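Local coordinates for putative pyruvate dehydrogenase (Rhodopseudomonas palustris, PDB 3IC3), which is of unknown function, belongs to the DUF5076 family, assembles from two chains and is only putatively a pyruvate dehydrogenase, at residues D21-L26 and A38-F43; H59-Y64 and E77-M82. All coordinates share one frame; numbering follows the deposited sequence.

Contact 1. Residues D21-L26 and A38-F43. With EDO (1,2-ethanediol), chain F; EDO (1,2-ethanediol), chain E.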
loop_
_atom_site.group_PDB
_atom_site.type_symbol
_atom_site.label_atom_id
_atom_site.label_comp_id
_atom_site.label_asym_id
_atom_site.label_seq_id
_atom_site.Cartn_x
_atom_site.Cartn_y
_atom_site.Cartn_z
ATOM N N ASP A 21 12.925 7.946 -14.160
ATOM C CA ASP A 21 12.879 8.511 -12.818
ATOM C C ASP A 21 11.727 8.014 -11.952
ATOM O O ASP A 21 11.696 8.339 -10.765
ATOM C CB ASP A 21 12.861 10.042 -12.869
ATOM C CG ASP A 21 11.823 10.595 -13.815
ATOM O OD1 ASP A 21 11.551 9.985 -14.884
ATOM O OD2 ASP A 21 11.297 11.679 -13.504
ATOM N N ALA A 22 10.814 7.227 -12.521
ATOM C CA ALA A 22 9.730 6.607 -11.760
ATOM C C ALA A 22 10.272 5.413 -10.969
ATOM O O ALA A 22 10.985 4.547 -11.507
ATOM C CB ALA A 22 8.573 6.166 -12.681
ATOM N N ILE A 23 9.956 5.391 -9.678
ATOM C CA ILE A 23 10.351 4.301 -8.800
ATOM C C ILE A 23 9.134 3.635 -8.165
ATOM O O ILE A 23 8.299 4.290 -7.565
ATOM C CB ILE A 23 11.281 4.796 -7.683
ATOM C CG1 ILE A 23 12.467 5.573 -8.274
ATOM C CG2 ILE A 23 11.741 3.583 -6.802
ATOM C CD1 ILE A 23 13.247 6.407 -7.237
ATOM N N GLU A 24 9.032 2.327 -8.302
ATOM C CA GLU A 24 7.938 1.596 -7.678
ATOM C C GLU A 24 8.135 1.479 -6.169
ATOM O O GLU A 24 9.067 0.841 -5.731
ATOM C CB GLU A 24 7.804 0.218 -8.301
ATOM C CG GLU A 24 6.511 -0.475 -7.885
ATOM C CD GLU A 24 5.992 -1.462 -8.938
ATOM O OE1 GLU A 24 6.798 -2.112 -9.647
ATOM O OE2 GLU A 24 4.756 -1.592 -9.018
ATOM N N VAL A 25 7.221 2.079 -5.416
ATOM C CA VAL A 25 7.229 2.099 -3.961
ATOM C C VAL A 25 6.747 0.772 -3.412
ATOM O O VAL A 25 7.311 0.225 -2.479
ATOM C CB VAL A 25 6.228 3.203 -3.443
ATOM C CG1 VAL A 25 6.099 3.146 -1.909
ATOM C CG2 VAL A 25 6.681 4.581 -3.902
ATOM N N LEU A 26 5.688 0.248 -4.002
ATOM C CA LEU A 26 5.085 -0.972 -3.512
ATOM C C LEU A 26 4.193 -1.638 -4.517
ATOM O O LEU A 26 3.586 -0.965 -5.383
ATOM C CB LEU A 26 4.302 -0.699 -2.237
ATOM C CG LEU A 26 2.826 -0.391 -2.306
ATOM C CD1 LEU A 26 2.063 -0.464 -1.013
ATOM C CD2 LEU A 26 2.735 1.006 -2.875
ATOM N N ALA A 38 5.421 -6.180 -1.781
ATOM C CA ALA A 38 6.820 -5.911 -2.155
ATOM C C ALA A 38 7.047 -4.413 -1.922
ATOM O O ALA A 38 6.344 -3.604 -2.519
ATOM C CB ALA A 38 7.053 -6.231 -3.620
ATOM N N PHE A 39 8.016 -4.049 -1.081
ATOM C CA PHE A 39 8.393 -2.653 -0.888
ATOM C C PHE A 39 9.766 -2.323 -1.455
ATOM O O PHE A 39 10.691 -3.139 -1.380
ATOM C CB PHE A 39 8.468 -2.302 0.585
ATOM C CG PHE A 39 7.143 -2.237 1.282
ATOM C CD1 PHE A 39 6.290 -1.179 1.076
ATOM C CD2 PHE A 39 6.801 -3.210 2.211
ATOM C CE1 PHE A 39 5.072 -1.103 1.774
ATOM C CE2 PHE A 39 5.588 -3.124 2.910
ATOM C CZ PHE A 39 4.753 -2.079 2.673
HETATM N N MSE A 40 9.903 -1.109 -1.966
HETATM C CA MSE A 40 11.215 -0.566 -2.272
HETATM C C MSE A 40 12.027 -0.372 -1.033
HETATM O O MSE A 40 11.477 -0.231 0.057
HETATM C CB MSE A 40 11.105 0.785 -2.983
HETATM C CG MSE A 40 10.537 1.922 -2.165
HETATM SE SE MSE A 40 10.563 3.577 -3.196
HETATM C CE MSE A 40 9.879 4.795 -1.841
ATOM N N ARG A 41 13.343 -0.325 -1.226
ATOM C CA ARG A 41 14.320 -0.106 -0.151
ATOM C C ARG A 41 14.262 1.315 0.428
ATOM O O ARG A 41 14.265 1.468 1.645
ATOM C CB ARG A 41 15.721 -0.408 -0.669
ATOM N N ALA A 42 14.127 2.338 -0.431
ATOM C CA ALA A 42 14.170 3.751 0.006
ATOM C C ALA A 42 12.965 4.220 0.838
ATOM O O ALA A 42 11.827 3.757 0.676
ATOM C CB ALA A 42 14.372 4.691 -1.210
ATOM N N PHE A 43 13.234 5.145 1.758
ATOM C CA PHE A 43 12.178 5.777 2.590
ATOM C C PHE A 43 11.632 7.057 1.935
ATOM O O PHE A 43 10.426 7.376 2.019
ATOM C CB PHE A 43 12.789 6.141 3.952
ATOM C CG PHE A 43 11.891 6.983 4.828
ATOM C CD1 PHE A 43 10.630 6.535 5.179
ATOM C CD2 PHE A 43 12.344 8.200 5.345
ATOM C CE1 PHE A 43 9.801 7.290 6.001
ATOM C CE2 PHE A 43 11.525 8.965 6.160
ATOM C CZ PHE A 43 10.246 8.515 6.479
HETATM C C1 EDO F . 16.961 7.074 0.996
HETATM O O1 EDO F . 15.694 7.689 1.265
HETATM C C2 EDO F . 17.032 5.733 1.718
HETATM O O2 EDO F . 16.018 5.671 2.727
HETATM C C1 EDO E . 16.361 -2.761 3.839
HETATM O O1 EDO E . 16.103 -4.131 3.525
HETATM C C2 EDO E . 16.003 -1.861 2.666
HETATM O O2 EDO E . 15.129 -0.811 3.104
#

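Contact 2. Residues H59-Y64 and E77-M82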
loop_
_atom_site.group_PDB
_atom_site.type_symbol
_atom_site.label_atom_id
_atom_site.label_comp_id
_atom_site.label_asym_id
_atom_site.label_seq_id
_atom_site.Cartn_x
_atom_site.Cartn_y
_atom_site.Cartn_z
ATOM N N HIS A 59 -9.473 6.228 -1.920
ATOM C CA HIS A 59 -9.845 5.379 -3.030
ATOM C C HIS A 59 -10.720 4.219 -2.551
ATOM O O HIS A 59 -11.770 3.953 -3.146
ATOM C CB HIS A 59 -8.633 4.838 -3.765
ATOM C CG HIS A 59 -8.993 3.803 -4.772
ATOM N ND1 HIS A 59 -9.436 4.128 -6.036
ATOM C CD2 HIS A 59 -9.061 2.459 -4.678
ATOM C CE1 HIS A 59 -9.711 3.016 -6.693
ATOM N NE2 HIS A 59 -9.499 1.992 -5.887
ATOM N N ALA A 60 -10.316 3.555 -1.467
ATOM C CA ALA A 60 -11.087 2.453 -0.912
ATOM C C ALA A 60 -12.487 2.883 -0.487
ATOM O O ALA A 60 -13.458 2.158 -0.700
ATOM C CB ALA A 60 -10.370 1.828 0.301
ATOM N N ALA A 61 -12.578 4.039 0.147
ATOM C CA ALA A 61 -13.871 4.558 0.626
ATOM C C ALA A 61 -14.816 4.813 -0.547
ATOM O O ALA A 61 -16.012 4.476 -0.488
ATOM C CB ALA A 61 -13.652 5.818 1.413
ATOM N N ARG A 62 -14.279 5.401 -1.612
ATOM C CA ARG A 62 -15.067 5.670 -2.821
ATOM C C ARG A 62 -15.630 4.377 -3.401
ATOM O O ARG A 62 -16.826 4.287 -3.729
ATOM C CB ARG A 62 -14.214 6.373 -3.891
ATOM C CG ARG A 62 -14.035 7.854 -3.664
ATOM C CD ARG A 62 -13.049 8.467 -4.674
ATOM N NE ARG A 62 -13.364 8.190 -6.080
ATOM C CZ ARG A 62 -14.099 8.959 -6.884
ATOM N NH1 ARG A 62 -14.277 8.587 -8.147
ATOM N NH2 ARG A 62 -14.664 10.090 -6.456
ATOM N N SER A 63 -14.763 3.382 -3.534
ATOM C CA SER A 63 -15.167 2.082 -4.049
ATOM C C SER A 63 -16.130 1.356 -3.134
ATOM O O SER A 63 -17.050 0.696 -3.604
ATOM C CB SER A 63 -13.957 1.200 -4.289
ATOM O OG SER A 63 -13.063 1.858 -5.153
ATOM N N TYR A 64 -15.923 1.473 -1.830
ATOM C CA TYR A 64 -16.808 0.851 -0.853
ATOM C C TYR A 64 -18.206 1.475 -0.928
ATOM O O TYR A 64 -19.222 0.770 -0.848
ATOM C CB TYR A 64 -16.227 1.046 0.549
ATOM C CG TYR A 64 -16.823 0.237 1.673
ATOM C CD1 TYR A 64 -17.702 -0.829 1.449
ATOM C CD2 TYR A 64 -16.452 0.508 2.980
ATOM C CE1 TYR A 64 -18.218 -1.568 2.512
ATOM C CE2 TYR A 64 -16.952 -0.221 4.036
ATOM C CZ TYR A 64 -17.825 -1.257 3.802
ATOM O OH TYR A 64 -18.296 -1.963 4.873
ATOM N N GLU A 77 -15.165 6.296 7.329
ATOM C CA GLU A 77 -15.184 6.030 8.778
ATOM C C GLU A 77 -15.033 4.539 9.106
ATOM O O GLU A 77 -14.266 4.161 10.002
ATOM C CB GLU A 77 -16.475 6.587 9.416
ATOM C CG GLU A 77 -16.758 6.082 10.836
ATOM C CD GLU A 77 -15.759 6.561 11.894
ATOM O OE1 GLU A 77 -14.995 7.511 11.606
ATOM O OE2 GLU A 77 -15.770 6.007 13.046
ATOM N N ARG A 78 -15.769 3.702 8.386
ATOM C CA ARG A 78 -15.728 2.265 8.566
ATOM C C ARG A 78 -14.337 1.692 8.290
ATOM O O ARG A 78 -13.819 0.871 9.058
ATOM C CB ARG A 78 -16.749 1.576 7.649
ATOM C CG ARG A 78 -18.201 1.780 7.993
ATOM C CD ARG A 78 -18.602 1.146 9.315
ATOM N NE ARG A 78 -17.803 -0.019 9.689
ATOM C CZ ARG A 78 -18.112 -1.295 9.443
ATOM N NH1 ARG A 78 -19.222 -1.661 8.768
ATOM N NH2 ARG A 78 -17.276 -2.220 9.872
ATOM N N ILE A 79 -13.739 2.126 7.193
ATOM C CA ILE A 79 -12.374 1.705 6.854
ATOM C C ILE A 79 -11.365 2.113 7.943
ATOM O O ILE A 79 -10.547 1.273 8.365
ATOM C CB ILE A 79 -11.944 2.200 5.464
ATOM C CG1 ILE A 79 -12.700 1.394 4.394
ATOM C CG2 ILE A 79 -10.405 2.061 5.281
ATOM C CD1 ILE A 79 -12.703 2.013 3.040
ATOM N N VAL A 80 -11.461 3.343 8.431
ATOM C CA VAL A 80 -10.598 3.809 9.514
ATOM C C VAL A 80 -10.810 2.982 10.792
ATOM O O VAL A 80 -9.846 2.650 11.469
ATOM C CB VAL A 80 -10.739 5.311 9.787
ATOM C CG1 VAL A 80 -9.907 5.704 11.019
ATOM C CG2 VAL A 80 -10.289 6.131 8.541
ATOM N N GLU A 81 -12.070 2.645 11.122
ATOM C CA GLU A 81 -12.350 1.750 12.256
ATOM C C GLU A 81 -11.679 0.387 12.106
ATOM O O GLU A 81 -11.076 -0.141 13.051
ATOM C CB GLU A 81 -13.866 1.548 12.438
ATOM C CG GLU A 81 -14.583 2.804 12.908
ATOM C CD GLU A 81 -16.117 2.708 12.826
ATOM O OE1 GLU A 81 -16.683 1.640 12.510
ATOM O OE2 GLU A 81 -16.749 3.738 13.101
HETATM N N MSE A 82 -11.757 -0.186 10.912
HETATM C CA MSE A 82 -11.121 -1.471 10.663
HETATM C C MSE A 82 -9.597 -1.390 10.730
HETATM O O MSE A 82 -8.950 -2.272 11.299
HETATM C CB MSE A 82 -11.575 -2.045 9.329
HETATM C CG MSE A 82 -12.999 -2.556 9.375
HETATM SE SE MSE A 82 -13.602 -3.154 7.631
HETATM C CE MSE A 82 -14.655 -1.606 7.161
#

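Contact 1. Residues D21-L26 and A38-F43
The carbonyl oxygen of Val25 takes one hydrogen bond across the contact, from Met40 N at 3.0 Å, and a weaker CA-H...O approach from Phe39. The N-H points almost straight at the oxygen (170°), yet the donor sits above the carbonyl plane, 39° out of it. This bond lies at the open end of a beta hairpin built from strands 23-31 and 34-39, where Leu26 and Phe39 form an antiparallel non-hydrogen-bonded pair. Beside that pair, Leu26 CA comes within 3.1 Å of Ala38 O in a second CA-H...O contact. Leu26 and Phe39 share one face of the sheet and run side by side in the same direction, Leu26 CB standing 3.9 Å from Phe39 CD1, while Val25 O lies at the ring's edge, near its plane. His59 of the second subunit stacks on the Phe39 ring; an alanine here would remove the ring, and with it the stack and the contact with Leu26, and would probably loosen the hairpin's hold on the partner subunit. The Glu24 carboxylate forms a salt bridge with Arg27 of the second subunit and accepts a hydrogen bond from the backbone N of its Gln10, and the sheet runs on across the interface. Past the strand, Phe43 N is hydrogen-bonded to one ethanediol and Arg41 O accepts a bond from another. Met40, a selenomethionine, leaves the backbone in the crowded position between N and carbonyl carbon (chi1 67°) and then extends fully. It crosses Ile23 at about a right angle, with Met40 SE 3.8 Å from Ile23 CG2, and the terminal Met40 CE rests 3.8 Å from Val25 CG2.

Contact 2. Residues H59-Y64 and E77-M82
The Tyr64 ring meets the CB of Arg78 at its edge, near the ring plane, with Tyr64 CE2 4.0 Å from that carbon. Ile79 CD1 and Met82 CE approach the same ring obliquely, and Tyr70 of the same chain packs against it edge-to-face. The other flat group, the imidazole of His59, carries Ser63 OG over one face, offset toward the rim. Between the helices the contact is apolar and is centred on Ile79. Ile79 CG1 lies anti to the carbonyl carbon (chi1 -72°), and an extended second torsion carries Ile79 CD1 up to the opposing helix, 3.6 Å from Ala60 CB and 3.5 Å from the backbone Ala61 N. The small side chains of Ala60 and Ala61 probably allow this methyl to come so close to the backbone. Tyr64, with CG anti to the backbone N, slides past Ile79 in the opposite direction, Tyr64 CD2 lying 4.0 Å from Ile79 CD1. Farther along, the selenomethionine Met82 bends at its third torsion and meets the ring tip to tip, Met82 CE to Tyr64 CE2 at 4.1 Å. The guanidinium of Arg78 is turned 65° from the tyrosine ring; its NH1 is hydrogen-bonded to Tyr70 OH, and Arg78 NE makes a long salt bridge to Glu81 OE1 (3.5 Å) within its own helix. Consecutive in the chain, helices 46-66 and 72-87 form a helical hairpin that is splayed here: the N-to-C directions of the two short segments make 123°, and their axes approach to 9.8 Å. Leu76 and Ala75 of helix 72-87 continue the packing onto Ala61 and Tyr64, while Phe43 and Pro46 of the second subunit meet Tyr64 from the loop and helix start that follow that subunit's hairpin strands.

How the contacts relate
Contacts 1 and 2 lie in series along the chain, on opposite sides of its centre, their centres 25 Å apart and their nearest atoms about 12 Å from each other. Helix 46-66 spans the gap: its early residues Met48, Trp49 and Leu52 touch Val25, Leu26 and Met40 of contact 1, and its later part supplies 59-64 to contact 2. The dimer joins them more directly, since Phe39 and Phe43 of one subunit meet His59 and Tyr64 of the other. No active site is established; a phosphate about 5 Å from the Phe39 side chain and the ethanediols beside 41-43 probably come from the crystallisation liquor.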